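Local coordinates for peptidoglycan synthetase penicillin-binding protein 3 (PDB 4YE5) that probably acts as a membrane-bound, penicillin-binding transpeptidase that cross-links peptide stems of cell-wall peptidoglycan, at residues S295-L300 and D352-E357; Q320-A325 and R395-F400; A336-Q341 and V345-A350. All coordinates share one frame; numbering follows the deposited sequence.

Contact 1: S295-L300 and D352-E357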
loop_
_atom_site.group_PDB
_atom_site.type_symbol
_atom_site.label_atom_id
_atom_site.label_comp_id
_atom_site.label_asym_id
_atom_site.label_seq_id
_atom_site.Cartn_x
_atom_site.Cartn_y
_atom_site.Cartn_z
ATOM N N SER A 295 15.896 13.774 20.514
ATOM C CA SER A 295 15.562 14.938 19.714
ATOM C C SER A 295 14.809 15.954 20.574
ATOM O O SER A 295 15.078 17.172 20.508
ATOM C CB SER A 295 14.722 14.546 18.492
ATOM O OG SER A 295 15.511 13.815 17.567
ATOM N N GLY A 296 13.877 15.450 21.386
ATOM C CA GLY A 296 13.111 16.285 22.308
ATOM C C GLY A 296 14.010 16.990 23.330
ATOM O O GLY A 296 13.853 18.187 23.593
HETATM N N MSE A 297 14.969 16.255 23.888
HETATM C CA MSE A 297 15.890 16.813 24.876
HETATM C C MSE A 297 16.702 17.966 24.313
HETATM O O MSE A 297 16.910 18.983 24.982
HETATM C CB MSE A 297 16.854 15.747 25.393
HETATM C CG MSE A 297 16.175 14.644 26.156
HETATM SE SE MSE A 297 17.470 13.296 26.603
HETATM C CE MSE A 297 16.213 11.930 27.211
ATOM N N LEU A 298 17.184 17.792 23.087
ATOM C CA LEU A 298 17.957 18.841 22.430
ATOM C C LEU A 298 17.064 20.034 22.138
ATOM O O LEU A 298 17.420 21.152 22.444
ATOM C CB LEU A 298 18.575 18.337 21.136
ATOM C CG LEU A 298 19.569 17.183 21.312
ATOM C CD1 LEU A 298 20.020 16.724 19.939
ATOM C CD2 LEU A 298 20.771 17.628 22.146
ATOM N N GLN A 299 15.903 19.778 21.537
ATOM C CA GLN A 299 14.975 20.835 21.171
ATOM C C GLN A 299 14.599 21.722 22.360
ATOM O O GLN A 299 14.514 22.946 22.221
ATOM C CB GLN A 299 13.716 20.258 20.529
ATOM C CG GLN A 299 12.712 21.310 20.077
ATOM C CD GLN A 299 13.239 22.153 18.924
ATOM O OE1 GLN A 299 14.015 21.669 18.093
ATOM N NE2 GLN A 299 12.845 23.429 18.888
ATOM N N LEU A 300 14.377 21.093 23.512
ATOM C CA LEU A 300 13.931 21.784 24.715
ATOM C C LEU A 300 15.096 22.436 25.428
ATOM O O LEU A 300 14.903 23.161 26.404
ATOM C CB LEU A 300 13.242 20.799 25.668
ATOM C CG LEU A 300 11.904 20.227 25.184
ATOM C CD1 LEU A 300 11.468 19.042 26.057
ATOM C CD2 LEU A 300 10.844 21.332 25.177
ATOM N N ASP A 352 16.303 13.275 32.970
ATOM C CA ASP A 352 15.882 13.578 34.344
ATOM C C ASP A 352 14.878 14.725 34.439
ATOM O O ASP A 352 13.864 14.612 35.136
ATOM C CB ASP A 352 17.107 13.884 35.222
ATOM C CG ASP A 352 16.736 14.214 36.665
ATOM O OD1 ASP A 352 15.831 13.557 37.230
ATOM O OD2 ASP A 352 17.364 15.130 37.243
ATOM N N LYS A 353 15.161 15.820 33.731
ATOM C CA LYS A 353 14.358 17.038 33.853
ATOM C C LYS A 353 13.215 17.104 32.833
ATOM O O LYS A 353 12.385 18.012 32.875
ATOM C CB LYS A 353 15.241 18.287 33.727
ATOM C CG LYS A 353 16.320 18.425 34.797
ATOM C CD LYS A 353 15.706 18.605 36.165
ATOM C CE LYS A 353 16.765 18.895 37.215
ATOM N NZ LYS A 353 16.143 19.064 38.551
HETATM N N MSE A 354 13.180 16.155 31.909
HETATM C CA MSE A 354 12.108 16.107 30.922
HETATM C C MSE A 354 10.807 15.630 31.570
HETATM O O MSE A 354 10.732 14.497 32.042
HETATM C CB MSE A 354 12.490 15.148 29.794
HETATM C CG MSE A 354 11.717 15.368 28.509
HETATM SE SE MSE A 354 12.431 14.240 27.080
HETATM C CE MSE A 354 11.512 15.100 25.597
ATOM N N THR A 355 9.785 16.483 31.579
ATOM C CA THR A 355 8.517 16.138 32.217
ATOM C C THR A 355 7.771 15.111 31.395
ATOM O O THR A 355 8.019 14.985 30.197
ATOM C CB THR A 355 7.585 17.364 32.390
ATOM O OG1 THR A 355 7.113 17.799 31.107
ATOM C CG2 THR A 355 8.296 18.528 33.125
ATOM N N ASN A 356 6.865 14.380 32.048
ATOM C CA ASN A 356 5.957 13.446 31.377
ATOM C C ASN A 356 5.311 14.063 30.135
ATOM O O ASN A 356 5.256 13.442 29.073
ATOM C CB ASN A 356 4.838 13.007 32.336
ATOM C CG ASN A 356 5.262 11.887 33.280
ATOM O OD1 ASN A 356 6.424 11.498 33.322
ATOM N ND2 ASN A 356 4.302 11.363 34.041
ATOM N N GLU A 357 4.827 15.293 30.268
ATOM C CA GLU A 357 4.147 15.949 29.161
ATOM C C GLU A 357 5.089 16.172 27.981
ATOM O O GLU A 357 4.709 15.961 26.833
ATOM C CB GLU A 357 3.525 17.280 29.602
ATOM C CG GLU A 357 2.746 17.971 28.487
ATOM C CD GLU A 357 2.243 19.349 28.873
ATOM O OE1 GLU A 357 2.531 19.791 30.007
ATOM O OE2 GLU A 357 1.561 19.989 28.039
#
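In the helical part of the transpeptidase domain, helix 290-299, which begins at Lys290 of the probable SxxK motif (Ser287, Lys290), receives the side chain of Met354, from the loop before helix 356-365, on the flank formed by Gly296, Met297 and Leu300. Met354 and Met297 are both selenomethionines in this crystal. CG of Met354 stands anti to its backbone N (chi1 -160°) and the chain beyond is extended, which carries CE across to the helix backbone at Gly296. Its terminal methyl lands on bare backbone, with Met354 CE 3.8 Å from Gly296 CA. No side chain intervenes at Gly296, so a long residue can press directly on the helix. Two neighbours border the site: Met354 SE lies 3.9 Å from Met297 CG, and Met354 CE is 4.0 Å from Leu300 CD1. Both side chains run roughly perpendicular to that of Met354. The contact is a case of one probing side chain joining a loop to a helix by apolar packing, with no hydrogen bond across it. Around it, Phe362 of helix 356-365 and Leu302 also touch Met354, Met297 reaches Met347 and Ala350 of helix 344-350, and Leu298 faces helix 455-470 through Val457 and Met461.

Contact 2: Q320-A325 and R395-F400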
loop_
_atom_site.group_PDB
_atom_site.type_symbol
_atom_site.label_atom_id
_atom_site.label_comp_id
_atom_site.label_asym_id
_atom_site.label_seq_id
_atom_site.Cartn_x
_atom_site.Cartn_y
_atom_site.Cartn_z
ATOM N N GLN A 320 12.694 2.252 41.153
ATOM C CA GLN A 320 12.754 1.469 39.922
ATOM C C GLN A 320 14.188 1.346 39.423
ATOM O O GLN A 320 14.918 2.335 39.378
ATOM C CB GLN A 320 11.872 2.091 38.834
ATOM C CG GLN A 320 10.391 2.084 39.160
ATOM C CD GLN A 320 9.854 0.681 39.384
ATOM O OE1 GLN A 320 10.181 -0.251 38.642
ATOM N NE2 GLN A 320 9.029 0.524 40.414
ATOM N N THR A 321 14.588 0.134 39.048
ATOM C CA THR A 321 15.949 -0.100 38.582
ATOM C C THR A 321 15.995 -0.353 37.085
ATOM O O THR A 321 15.228 -1.163 36.554
ATOM C CB THR A 321 16.622 -1.250 39.354
ATOM O OG1 THR A 321 16.870 -0.824 40.699
ATOM C CG2 THR A 321 17.948 -1.639 38.707
ATOM N N TYR A 322 16.880 0.369 36.402
ATOM C CA TYR A 322 17.039 0.222 34.955
ATOM C C TYR A 322 18.432 -0.280 34.606
ATOM O O TYR A 322 19.419 0.125 35.224
ATOM C CB TYR A 322 16.742 1.546 34.239
ATOM C CG TYR A 322 15.397 2.114 34.608
ATOM C CD1 TYR A 322 14.253 1.772 33.887
ATOM C CD2 TYR A 322 15.263 2.968 35.702
ATOM C CE1 TYR A 322 13.020 2.285 34.227
ATOM C CE2 TYR A 322 14.032 3.489 36.054
ATOM C CZ TYR A 322 12.912 3.145 35.320
ATOM O OH TYR A 322 11.687 3.662 35.683
ATOM N N LYS A 323 18.501 -1.168 33.616
ATOM C CA LYS A 323 19.764 -1.770 33.204
ATOM C C LYS A 323 19.960 -1.648 31.698
ATOM O O LYS A 323 18.993 -1.590 30.936
ATOM C CB LYS A 323 19.803 -3.251 33.593
ATOM C CG LYS A 323 19.936 -3.491 35.086
ATOM C CD LYS A 323 20.161 -4.966 35.404
ATOM C CE LYS A 323 20.604 -5.169 36.854
ATOM N NZ LYS A 323 19.533 -4.826 37.835
ATOM N N ASP A 324 21.216 -1.609 31.271
ATOM C CA ASP A 324 21.514 -1.721 29.847
ATOM C C ASP A 324 21.575 -3.204 29.486
ATOM O O ASP A 324 21.661 -4.048 30.370
ATOM C CB ASP A 324 22.815 -0.989 29.490
ATOM C CG ASP A 324 22.650 0.538 29.512
ATOM O OD1 ASP A 324 21.486 1.000 29.484
ATOM O OD2 ASP A 324 23.671 1.268 29.551
ATOM N N ALA A 325 21.533 -3.507 28.195
ATOM C CA ALA A 325 21.520 -4.885 27.714
ATOM C C ALA A 325 22.774 -5.637 28.131
ATOM O O ALA A 325 22.759 -6.860 28.295
ATOM C CB ALA A 325 21.379 -4.900 26.200
ATOM N N ARG A 395 7.007 5.762 32.455
ATOM C CA ARG A 395 7.390 7.137 32.117
ATOM C C ARG A 395 8.858 7.175 31.689
ATOM O O ARG A 395 9.275 8.077 30.966
ATOM C CB ARG A 395 7.151 8.098 33.296
ATOM C CG ARG A 395 8.152 7.940 34.434
ATOM C CD ARG A 395 7.957 8.983 35.529
ATOM N NE ARG A 395 8.112 10.356 35.047
ATOM C CZ ARG A 395 9.250 11.045 35.084
ATOM N NH1 ARG A 395 9.289 12.294 34.628
ATOM N NH2 ARG A 395 10.350 10.491 35.578
ATOM N N ASN A 396 9.632 6.181 32.126
ATOM C CA ASN A 396 11.049 6.083 31.757
ATOM C C ASN A 396 11.344 5.174 30.566
ATOM O O ASN A 396 12.155 5.513 29.689
ATOM C CB ASN A 396 11.877 5.664 32.975
ATOM C CG ASN A 396 12.154 6.824 33.899
ATOM O OD1 ASN A 396 12.588 7.888 33.450
ATOM N ND2 ASN A 396 11.880 6.644 35.195
ATOM N N THR A 397 10.682 4.023 30.514
ATOM C CA THR A 397 10.857 3.105 29.381
ATOM C C THR A 397 10.439 3.759 28.058
ATOM O O THR A 397 10.939 3.401 26.990
ATOM C CB THR A 397 10.063 1.788 29.566
ATOM O OG1 THR A 397 8.665 2.078 29.632
ATOM C CG2 THR A 397 10.484 1.062 30.858
ATOM N N VAL A 398 9.539 4.734 28.125
ATOM C CA VAL A 398 9.112 5.431 26.909
ATOM C C VAL A 398 10.301 6.168 26.263
ATOM O O VAL A 398 10.303 6.427 25.057
ATOM C CB VAL A 398 7.942 6.412 27.199
ATOM C CG1 VAL A 398 8.457 7.752 27.686
ATOM C CG2 VAL A 398 7.083 6.602 25.960
ATOM N N LEU A 399 11.318 6.482 27.067
ATOM C CA LEU A 399 12.525 7.149 26.567
ATOM C C LEU A 399 13.318 6.242 25.649
ATOM O O LEU A 399 14.046 6.721 24.782
ATOM C CB LEU A 399 13.444 7.580 27.717
ATOM C CG LEU A 399 12.910 8.597 28.727
ATOM C CD1 LEU A 399 13.983 8.875 29.786
ATOM C CD2 LEU A 399 12.464 9.897 28.021
ATOM N N PHE A 400 13.205 4.932 25.845
ATOM C CA PHE A 400 13.981 4.013 25.010
ATOM C C PHE A 400 13.166 3.005 24.199
ATOM O O PHE A 400 13.560 1.852 24.033
ATOM C CB PHE A 400 15.137 3.347 25.779
ATOM C CG PHE A 400 14.782 2.854 27.160
ATOM C CD1 PHE A 400 14.288 1.569 27.353
ATOM C CD2 PHE A 400 15.006 3.656 28.270
ATOM C CE1 PHE A 400 14.003 1.103 28.643
ATOM C CE2 PHE A 400 14.712 3.207 29.553
ATOM C CZ PHE A 400 14.214 1.923 29.739
#
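The ring of Tyr322 meets Thr397 at its edge, close to the ring plane, where Tyr322 CE1 is 4.4 Å from Thr397 CG2. Asn396 CB approaches the same ring obliquely, 3.6 Å from Tyr322 CZ, and the Asn396 amide is turned 78° out of the ring plane. Phe400 offers its own edge: Tyr322 CD1 lies near the Phe400 plane, 4.2 Å from Phe400 CZ. One face of the Phe400 ring is covered from within its own segment by Thr397 CA, 3.6 Å above the ring plane and displaced toward the rim. Phe400 adopts the crowded position, its CG between the backbone N and the carbonyl carbon (chi1 44°), which folds the ring back over Thr397. Consecutive i-to-i+3 backbone bonds, Leu399 N to Asn396 O and Phe400 N to Thr397 O, tighten that turn. At the polar end, Asn396 ND2 is 3.0 Å from Tyr322 OH, while Asn396 OD1 accepts a hydrogen bond from Arg359 NH1. Val348 of helix 344-350 touches both rings. The example illustrates a tyrosine from a two-stranded hairpin, 314-317 with 320-323, packed against helix 394-397 and the residues that follow it in the transpeptidase domain, beside the probable SxxK motif, whose Lys290 is touched by Phe400.

Contact 3: A336-Q341 and V345-A350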
loop_
_atom_site.group_PDB
_atom_site.type_symbol
_atom_site.label_atom_id
_atom_site.label_comp_id
_atom_site.label_asym_id
_atom_site.label_seq_id
_atom_site.Cartn_x
_atom_site.Cartn_y
_atom_site.Cartn_z
ATOM N N ALA A 336 25.526 11.991 22.584
ATOM C CA ALA A 336 25.614 11.256 21.325
ATOM C C ALA A 336 26.031 9.795 21.561
ATOM O O ALA A 336 25.487 8.874 20.943
ATOM C CB ALA A 336 26.583 11.951 20.366
ATOM N N GLY A 337 26.976 9.581 22.471
ATOM C CA GLY A 337 27.425 8.228 22.793
ATOM C C GLY A 337 26.362 7.370 23.466
ATOM O O GLY A 337 26.316 6.156 23.271
ATOM N N ILE A 338 25.507 7.992 24.277
ATOM C CA ILE A 338 24.379 7.266 24.871
ATOM C C ILE A 338 23.477 6.681 23.766
ATOM O O ILE A 338 22.980 5.542 23.877
ATOM C CB ILE A 338 23.580 8.164 25.860
ATOM C CG1 ILE A 338 24.360 8.288 27.183
ATOM C CG2 ILE A 338 22.167 7.605 26.102
ATOM C CD1 ILE A 338 23.989 9.497 28.043
ATOM N N LEU A 339 23.282 7.452 22.699
ATOM C CA LEU A 339 22.526 6.980 21.539
ATOM C C LEU A 339 23.278 5.829 20.854
ATOM O O LEU A 339 22.727 4.751 20.611
ATOM C CB LEU A 339 22.310 8.109 20.507
ATOM C CG LEU A 339 21.480 7.651 19.294
ATOM C CD1 LEU A 339 20.016 7.303 19.707
ATOM C CD2 LEU A 339 21.517 8.618 18.085
ATOM N N GLU A 340 24.544 6.086 20.542
ATOM C CA GLU A 340 25.387 5.132 19.833
ATOM C C GLU A 340 25.503 3.791 20.577
ATOM O O GLU A 340 25.531 2.711 19.967
ATOM C CB GLU A 340 26.781 5.732 19.647
ATOM C CG GLU A 340 27.754 4.791 18.993
ATOM C CD GLU A 340 29.113 4.803 19.661
ATOM O OE1 GLU A 340 29.274 5.493 20.699
ATOM O OE2 GLU A 340 30.018 4.114 19.144
ATOM N N GLN A 341 25.556 3.866 21.899
ATOM C CA GLN A 341 25.717 2.666 22.721
ATOM C C GLN A 341 24.383 2.076 23.167
ATOM O O GLN A 341 24.360 1.117 23.924
ATOM C CB GLN A 341 26.576 2.986 23.942
ATOM C CG GLN A 341 27.974 3.512 23.566
ATOM C CD GLN A 341 28.961 2.384 23.305
ATOM O OE1 GLN A 341 28.620 1.208 23.430
ATOM N NE2 GLN A 341 30.188 2.738 22.951
ATOM N N VAL A 345 20.179 3.305 30.409
ATOM C CA VAL A 345 20.555 3.942 31.659
ATOM C C VAL A 345 20.924 5.402 31.378
ATOM O O VAL A 345 20.443 6.307 32.049
ATOM C CB VAL A 345 21.706 3.195 32.367
ATOM C CG1 VAL A 345 22.236 4.017 33.544
ATOM C CG2 VAL A 345 21.237 1.801 32.840
ATOM N N GLY A 346 21.744 5.629 30.357
ATOM C CA GLY A 346 22.071 6.986 29.946
ATOM C C GLY A 346 20.846 7.840 29.631
ATOM O O GLY A 346 20.803 9.021 29.981
HETATM N N MSE A 347 19.850 7.245 28.985
HETATM C CA MSE A 347 18.635 7.973 28.625
HETATM C C MSE A 347 17.859 8.383 29.872
HETATM O O MSE A 347 17.330 9.488 29.959
HETATM C CB MSE A 347 17.733 7.137 27.711
HETATM C CG MSE A 347 18.259 6.924 26.293
HETATM SE SE MSE A 347 18.515 8.598 25.331
HETATM C CE MSE A 347 16.675 9.085 24.906
ATOM N N VAL A 348 17.775 7.477 30.834
ATOM C CA VAL A 348 17.119 7.793 32.106
ATOM C C VAL A 348 17.817 8.935 32.831
ATOM O O VAL A 348 17.167 9.859 33.323
ATOM C CB VAL A 348 17.047 6.556 33.011
ATOM C CG1 VAL A 348 16.682 6.947 34.459
ATOM C CG2 VAL A 348 16.066 5.546 32.408
ATOM N N ILE A 349 19.140 8.874 32.893
ATOM C CA ILE A 349 19.900 9.949 33.513
ATOM C C ILE A 349 19.733 11.266 32.749
ATOM O O ILE A 349 19.407 12.292 33.342
ATOM C CB ILE A 349 21.396 9.599 33.630
ATOM C CG1 ILE A 349 21.569 8.397 34.562
ATOM C CG2 ILE A 349 22.183 10.814 34.158
ATOM C CD1 ILE A 349 22.986 7.889 34.685
ATOM N N ALA A 350 19.935 11.228 31.434
ATOM C CA ALA A 350 19.831 12.434 30.612
ATOM C C ALA A 350 18.437 13.058 30.664
ATOM O O ALA A 350 18.297 14.271 30.625
ATOM C CB ALA A 350 20.207 12.127 29.153
#
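Gly346 O, which accepts the helical hydrogen bond of Ala350 N at 2.8 Å, also has Ile338 CD1 3.8 Å away, a methyl lying against the backbone of the facing helix. Ile338 dominates the contact from its side, pointing toward Gly346, and the two CA atoms, Ile338 CA and Gly346 CA, are 5.6 Å apart. Such closeness is possible because glycine presents only backbone here. The two branches of the isoleucine divide the work. CG1 stands anti to the carbonyl carbon (chi1 -77°) and carries Ile338 CD1 to within 3.7 Å of Gly346 CA. The other branch sets Ile338 CG2 3.7 Å from Met347 N, so that the two branches lie along the backbone from Gly346 CA to Met347 N. Met347, a selenomethionine here, closes in from the far end of that run: bends at chi2 (-60°) and chi3 (-75°) curl the chain back and bring Met347 SE to 3.9 Å from Ile338 CG2. All three residues are buried, and no hydrogen bond crosses between the helices.

Polar bonds instead fix the start of helix 344-350: Asp324 OD1 binds Val345 N, Ser343 OG binds Gly346 N, and Asp324 OD2 reaches Ser343 OG, placing a carboxylate where it would be expected to suit the partial positive charge of the helix start. The connection between the helices bears the sequence Ser-Ser-Asn, ending at Asn344, consistent with the SxN motif of penicillin-binding transpeptidases, while Met347 touches Lys290 of the probable SxxK motif and Leu339 O accepts a hydrogen bond from Lys486 NZ of the probable KSG motif. The close helix pair therefore frames a turn at what is probably the active site of this fold.

Overall arrangement
From the N terminus, the chain passes through helix 290-299, the hairpin ending in strand 320-323, helices 335-340 and 344-350, then helix 356-365 and the short helix 394-397. Contact 1 closes the loop from 295-300 to 352-357, and contact 2 the one from 320-325 to 395-400; their segments alternate, so the two loops cross. Contact 3, a local closure with three residues between its segments, is nested inside both. The contacts touch in space: Asn356 OD1 and Arg395 NE, probably hydrogen-bonded at 2.7 Å, connect contacts 1 and 2, and Leu399 packs on the backbone of Met347 between contacts 2 and 3. Crossed and nested closures thus gather hairpin and helices of the transpeptidase domain into one cluster.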